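Local coordinates for putative uncharacterized protein from Bacteroides thetaiotaomicron, a protein that is probably a magnesium-dependent phosphatase of the haloacid dehalogenase superfamily, in two crystal structures: PDB 2RB5 (chain A, 1.03 Å), residues I41-P46 and Y65-G70; PDB 2RBK (chain B, 1.00 Å), residues I41-P46 and Y65-G70. One frame, after least-squares fit of the local backbone (RMSD 0.03 Å); residues are numbered along the deposited sequences.

Structure 1 (2RB5). With WO6 (trioxido(oxo)tungsten), chain C.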
loop_
_atom_site.group_PDB
_atom_site.type_symbol
_atom_site.label_atom_id
_atom_site.label_comp_id
_atom_site.label_asym_id
_atom_site.label_seq_id
_atom_site.Cartn_x
_atom_site.Cartn_y
_atom_site.Cartn_z
ATOM N N ILE A 41 -3.014 -3.035 8.540
ATOM C CA ILE A 41 -2.644 -2.080 7.494
ATOM C C ILE A 41 -2.267 -2.862 6.245
ATOM O O ILE A 41 -1.582 -3.884 6.337
ATOM C CB ILE A 41 -1.478 -1.215 8.012
ATOM C CG1 ILE A 41 -1.908 -0.433 9.259
ATOM C CG2 ILE A 41 -0.889 -0.363 6.916
ATOM C CD1 ILE A 41 -3.053 0.526 9.040
ATOM N N ALA A 42 -2.693 -2.369 5.074
ATOM C CA ALA A 42 -2.350 -2.965 3.793
ATOM C C ALA A 42 -1.966 -1.848 2.859
ATOM O O ALA A 42 -2.861 -1.198 2.271
ATOM C CB ALA A 42 -3.493 -3.827 3.289
ATOM N N THR A 43 -0.672 -1.611 2.698
ATOM C CA THR A 43 -0.175 -0.423 2.038
ATOM C C THR A 43 0.932 -0.734 1.039
ATOM O O THR A 43 1.691 -1.689 1.175
ATOM C CB THR A 43 0.346 0.579 3.125
ATOM O OG1 THR A 43 0.761 1.802 2.505
ATOM C CG2 THR A 43 1.518 0.067 3.914
ATOM N N GLY A 44 1.006 0.108 -0.006
ATOM C CA GLY A 44 2.124 0.141 -0.877
ATOM C C GLY A 44 3.358 0.766 -0.252
ATOM O O GLY A 44 4.457 0.570 -0.766
ATOM N N ARG A 45 3.219 1.543 0.798
ATOM C CA ARG A 45 4.363 2.128 1.440
ATOM C C ARG A 45 5.246 1.037 2.057
ATOM O O ARG A 45 4.718 0.121 2.693
ATOM C CB ARG A 45 3.959 3.091 2.560
ATOM C CG ARG A 45 3.256 4.349 2.075
ATOM C CD ARG A 45 2.906 5.252 3.249
ATOM N NE ARG A 45 2.259 6.482 2.853
ATOM C CZ ARG A 45 2.721 7.699 3.061
ATOM N NH1 ARG A 45 3.872 7.928 3.637
ATOM N NH2 ARG A 45 1.983 8.732 2.677
ATOM N N PRO A 46 6.554 1.185 1.991
ATOM C CA PRO A 46 7.427 0.448 2.893
ATOM C C PRO A 46 7.346 1.003 4.300
ATOM O O PRO A 46 7.037 2.178 4.499
ATOM C CB PRO A 46 8.831 0.634 2.312
ATOM C CG PRO A 46 8.733 1.815 1.492
ATOM C CD PRO A 46 7.321 1.989 1.012
ATOM N N TYR A 65 0.853 -5.748 9.774
ATOM C CA TYR A 65 1.132 -4.932 8.622
ATOM C C TYR A 65 1.420 -5.748 7.370
ATOM O O TYR A 65 2.243 -6.688 7.366
ATOM C CB TYR A 65 2.359 -4.054 8.856
ATOM C CG TYR A 65 2.182 -2.954 9.861
ATOM C CD1 TYR A 65 2.256 -3.216 11.228
ATOM C CD2 TYR A 65 1.991 -1.649 9.496
ATOM C CE1 TYR A 65 2.112 -2.220 12.190
ATOM C CE2 TYR A 65 1.847 -0.617 10.422
ATOM C CZ TYR A 65 1.909 -0.934 11.774
ATOM O OH TYR A 65 1.779 0.106 12.663
ATOM N N ILE A 66 0.768 -5.330 6.303
ATOM C CA ILE A 66 1.074 -5.698 4.911
ATOM C C ILE A 66 1.664 -4.449 4.312
ATOM O O ILE A 66 0.996 -3.427 4.199
ATOM C CB ILE A 66 -0.183 -6.134 4.183
ATOM C CG1 ILE A 66 -0.780 -7.423 4.753
ATOM C CG2 ILE A 66 0.031 -6.215 2.706
ATOM C CD1 ILE A 66 -2.251 -7.554 4.463
ATOM N N THR A 67 2.957 -4.499 3.945
ATOM C CA THR A 67 3.662 -3.355 3.396
ATOM C C THR A 67 4.214 -3.732 2.038
ATOM O O THR A 67 4.242 -4.900 1.647
ATOM C CB THR A 67 4.775 -2.811 4.331
ATOM O OG1 THR A 67 5.885 -3.703 4.326
ATOM C CG2 THR A 67 4.264 -2.575 5.734
ATOM N N MET A 68 4.655 -2.712 1.285
ATOM C CA MET A 68 5.189 -2.964 -0.067
ATOM C C MET A 68 4.243 -3.838 -0.870
ATOM O O MET A 68 4.655 -4.783 -1.549
ATOM C CB MET A 68 6.606 -3.499 -0.053
ATOM C CG MET A 68 7.552 -2.510 0.583
ATOM S SD MET A 68 9.293 -2.872 0.260
ATOM C CE MET A 68 9.929 -3.231 1.866
ATOM N N ASN A 69 2.924 -3.541 -0.796
ATOM C CA ASN A 69 1.942 -4.222 -1.642
ATOM C C ASN A 69 1.919 -5.733 -1.430
ATOM O O ASN A 69 1.557 -6.479 -2.343
ATOM C CB ASN A 69 2.134 -3.878 -3.112
ATOM C CG ASN A 69 1.830 -2.437 -3.377
ATOM O OD1 ASN A 69 0.672 -2.016 -3.318
ATOM N ND2 ASN A 69 2.904 -1.632 -3.585
ATOM N N GLY A 70 2.244 -6.199 -0.198
ATOM C CA GLY A 70 2.263 -7.612 0.076
ATOM C C GLY A 70 3.624 -8.263 0.058
ATOM O O GLY A 70 3.760 -9.404 0.490
HETATM W W WO6 C . -1.681 3.114 0.082
HETATM O O1 WO6 C . -0.085 3.954 -0.144
HETATM O O2 WO6 C . -2.768 4.250 -0.654
HETATM O O3 WO6 C . -1.553 3.113 1.758
HETATM O O4 WO6 C . -1.181 1.775 -0.801
#
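At the ends of parallel strands 38-42 and 64-67, joined through helix 54-58 in a beta-alpha-beta unit of the HAD core sheet, the chain turns into a tungstate site. T43 N donates to I66 O (2.9 Å), and beyond the strands N69 N donates to T43 O (3.0 Å), tying the two loops together. T43 OG1, anti to the backbone N (chi1 -176°), faces the anion: it donates to WO6 O3 (2.8 Å) and accepts from R45 N, closing an ST turn. G44 N donates to WO6 O4 (2.9 Å, 170°). I9 N, D10 N, K188 and N214 also bond to the oxyanion. N69 lays its amide against G44, ND2 being 3.3 Å from G44 CA; Q149, D180 and N214 hold that amide. R45 NE makes a salt bridge to D10, a magnesium ligand, and NH1 donates to I49 O, while the R45 carbonyl receives M68 N from above its plane. P46 CB packs on M68 CG (3.8 Å).

Structure 2 (2RBK). With VN4 (oxido(dioxo)vanadium), chain D.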
loop_
_atom_site.group_PDB
_atom_site.type_symbol
_atom_site.label_atom_id
_atom_site.label_comp_id
_atom_site.label_asym_id
_atom_site.label_seq_id
_atom_site.Cartn_x
_atom_site.Cartn_y
_atom_site.Cartn_z
ATOM N N ILE B 41 -2.988 -3.034 8.536
ATOM C CA ILE B 41 -2.614 -2.091 7.488
ATOM C C ILE B 41 -2.256 -2.836 6.239
ATOM O O ILE B 41 -1.595 -3.882 6.334
ATOM C CB ILE B 41 -1.438 -1.230 7.994
ATOM C CG1 ILE B 41 -1.856 -0.415 9.233
ATOM C CG2 ILE B 41 -0.854 -0.354 6.898
ATOM C CD1 ILE B 41 -3.002 0.527 8.989
ATOM N N ALA B 42 -2.689 -2.356 5.074
ATOM C CA ALA B 42 -2.357 -2.977 3.788
ATOM C C ALA B 42 -1.994 -1.838 2.858
ATOM O O ALA B 42 -2.872 -1.196 2.275
ATOM C CB ALA B 42 -3.476 -3.848 3.281
ATOM N N THR B 43 -0.671 -1.605 2.682
ATOM C CA THR B 43 -0.168 -0.425 2.004
ATOM C C THR B 43 0.917 -0.768 1.003
ATOM O O THR B 43 1.679 -1.712 1.144
ATOM C CB THR B 43 0.318 0.596 3.057
ATOM O OG1 THR B 43 0.756 1.802 2.435
ATOM C CG2 THR B 43 1.496 0.072 3.874
ATOM N N GLY B 44 1.011 0.101 -0.036
ATOM C CA GLY B 44 2.138 0.153 -0.892
ATOM C C GLY B 44 3.355 0.747 -0.257
ATOM O O GLY B 44 4.502 0.572 -0.706
ATOM N N ARG B 45 3.213 1.534 0.817
ATOM C CA ARG B 45 4.371 2.105 1.454
ATOM C C ARG B 45 5.224 1.032 2.099
ATOM O O ARG B 45 4.699 0.108 2.728
ATOM C CB ARG B 45 3.953 3.078 2.552
ATOM C CG ARG B 45 3.277 4.330 2.137
ATOM C CD ARG B 45 2.924 5.232 3.296
ATOM N NE ARG B 45 2.274 6.469 2.863
ATOM C CZ ARG B 45 2.711 7.698 3.109
ATOM N NH1 ARG B 45 3.836 7.933 3.792
ATOM N NH2 ARG B 45 1.978 8.700 2.640
ATOM N N PRO B 46 6.557 1.160 2.026
ATOM C CA PRO B 46 7.434 0.432 2.943
ATOM C C PRO B 46 7.317 0.987 4.351
ATOM O O PRO B 46 7.039 2.185 4.531
ATOM C CB PRO B 46 8.819 0.611 2.383
ATOM C CG PRO B 46 8.716 1.835 1.585
ATOM C CD PRO B 46 7.325 1.986 1.062
ATOM N N TYR B 65 0.892 -5.706 9.758
ATOM C CA TYR B 65 1.166 -4.907 8.611
ATOM C C TYR B 65 1.441 -5.734 7.359
ATOM O O TYR B 65 2.286 -6.637 7.378
ATOM C CB TYR B 65 2.412 -4.007 8.825
ATOM C CG TYR B 65 2.231 -2.935 9.872
ATOM C CD1 TYR B 65 2.321 -3.222 11.226
ATOM C CD2 TYR B 65 1.991 -1.612 9.509
ATOM C CE1 TYR B 65 2.156 -2.249 12.186
ATOM C CE2 TYR B 65 1.821 -0.623 10.453
ATOM C CZ TYR B 65 1.916 -0.955 11.789
ATOM O OH TYR B 65 1.738 0.039 12.727
ATOM N N ILE B 66 0.782 -5.325 6.291
ATOM C CA ILE B 66 1.086 -5.694 4.938
ATOM C C ILE B 66 1.682 -4.452 4.307
ATOM O O ILE B 66 0.990 -3.437 4.186
ATOM C CB ILE B 66 -0.213 -6.149 4.189
ATOM C CG1 ILE B 66 -0.780 -7.419 4.797
ATOM C CG2 ILE B 66 0.035 -6.234 2.683
ATOM C CD1 ILE B 66 -2.269 -7.532 4.501
ATOM N N THR B 67 2.968 -4.500 3.960
ATOM C CA THR B 67 3.659 -3.347 3.371
ATOM C C THR B 67 4.200 -3.735 2.023
ATOM O O THR B 67 4.227 -4.907 1.634
ATOM C CB THR B 67 4.785 -2.835 4.313
ATOM O OG1 THR B 67 5.904 -3.734 4.284
ATOM C CG2 THR B 67 4.292 -2.609 5.712
ATOM N N MET B 68 4.623 -2.706 1.274
ATOM C CA MET B 68 5.154 -2.931 -0.069
ATOM C C MET B 68 4.204 -3.846 -0.888
ATOM O O MET B 68 4.632 -4.779 -1.581
ATOM C CB MET B 68 6.586 -3.478 -0.051
ATOM C CG MET B 68 7.524 -2.494 0.564
ATOM S SD MET B 68 9.246 -2.815 0.269
ATOM C CE MET B 68 9.845 -3.258 1.909
ATOM N N ASN B 69 2.916 -3.550 -0.803
ATOM C CA ASN B 69 1.927 -4.237 -1.651
ATOM C C ASN B 69 1.917 -5.732 -1.442
ATOM O O ASN B 69 1.591 -6.485 -2.343
ATOM C CB ASN B 69 2.133 -3.924 -3.149
ATOM C CG ASN B 69 1.809 -2.500 -3.459
ATOM O OD1 ASN B 69 0.637 -2.136 -3.477
ATOM N ND2 ASN B 69 2.823 -1.654 -3.612
ATOM N N GLY B 70 2.223 -6.196 -0.215
ATOM C CA GLY B 70 2.270 -7.621 0.080
ATOM C C GLY B 70 3.612 -8.245 0.058
ATOM O O GLY B 70 3.758 -9.407 0.512
HETATM V V VN4 D . -1.910 2.953 0.086
HETATM O O1 VN4 D . -1.513 3.173 1.686
HETATM O O2 VN4 D . -2.807 4.185 -0.794
HETATM O O3 VN4 D . -0.998 1.855 -1.071
HETATM O O HOH W 1 -0.053 3.965 -0.116
#
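The oxyanion pocket of this HAD-type protein holds vanadate here, with T43 and G44 lining it. T43 N donates to I66 O (2.9 Å), and beyond the strands N69 N donates to T43 O (2.9 Å), so the two loops are tied together. T43 OG1, anti to the backbone N (chi1 -177°), faces the anion, donating to VN4 O1 (2.8 Å) and accepting from R45 N in an ST turn. G44 N donates to VN4 O3 (2.9 Å, 162°). I9 N, D10 N, K188 and N214 also bond to the oxyanion. Water 1 binds vanadium at 2.1 Å; one further vanadium ligand comes from outside the two segments. N69 sets its amide against G44, with ND2 3.3 Å from G44 CA, and Q149, D180 and N214 hold it. R45 NE makes a salt bridge to D10, a magnesium ligand, and NH1 donates to I49 O, while the R45 carbonyl receives M68 N from above its plane. P46 CB packs on M68 CG (3.8 Å).

How the two compare
Both crystals contain the same protein, and the CA atoms coincide within the error. The side chains of T43(A), R45(A), M68(A) and N69(A) keep their places in T43(B), R45(B), M68(B) and N69(B). The shared bonds T43(A) N to I66(A) O and T43(B) N to I66(B) O are both 2.9 Å, as are R45(A) N to T43(A) OG1 and R45(B) N to T43(B) OG1, both 3.0 Å, among those found in both. The change is the bound group: WO6, trioxido(oxo)tungsten, touches T43(A) and G44(A), whereas VN4, oxido(dioxo)vanadium, occupies this place beside T43(B) and G44(B). T43(A) OG1 and G44(A) N meet WO6 O3 and O4; T43(B) OG1 and G44(B) N meet VN4 O1 and O3. WO6 is modelled with four oxygens, VN4 with three: where O1 of the tungstate lies in structure 1, structure 2 has a separately modelled water, water 1, whose oxygen coordinates the vanadium of VN4 at 2.1 Å.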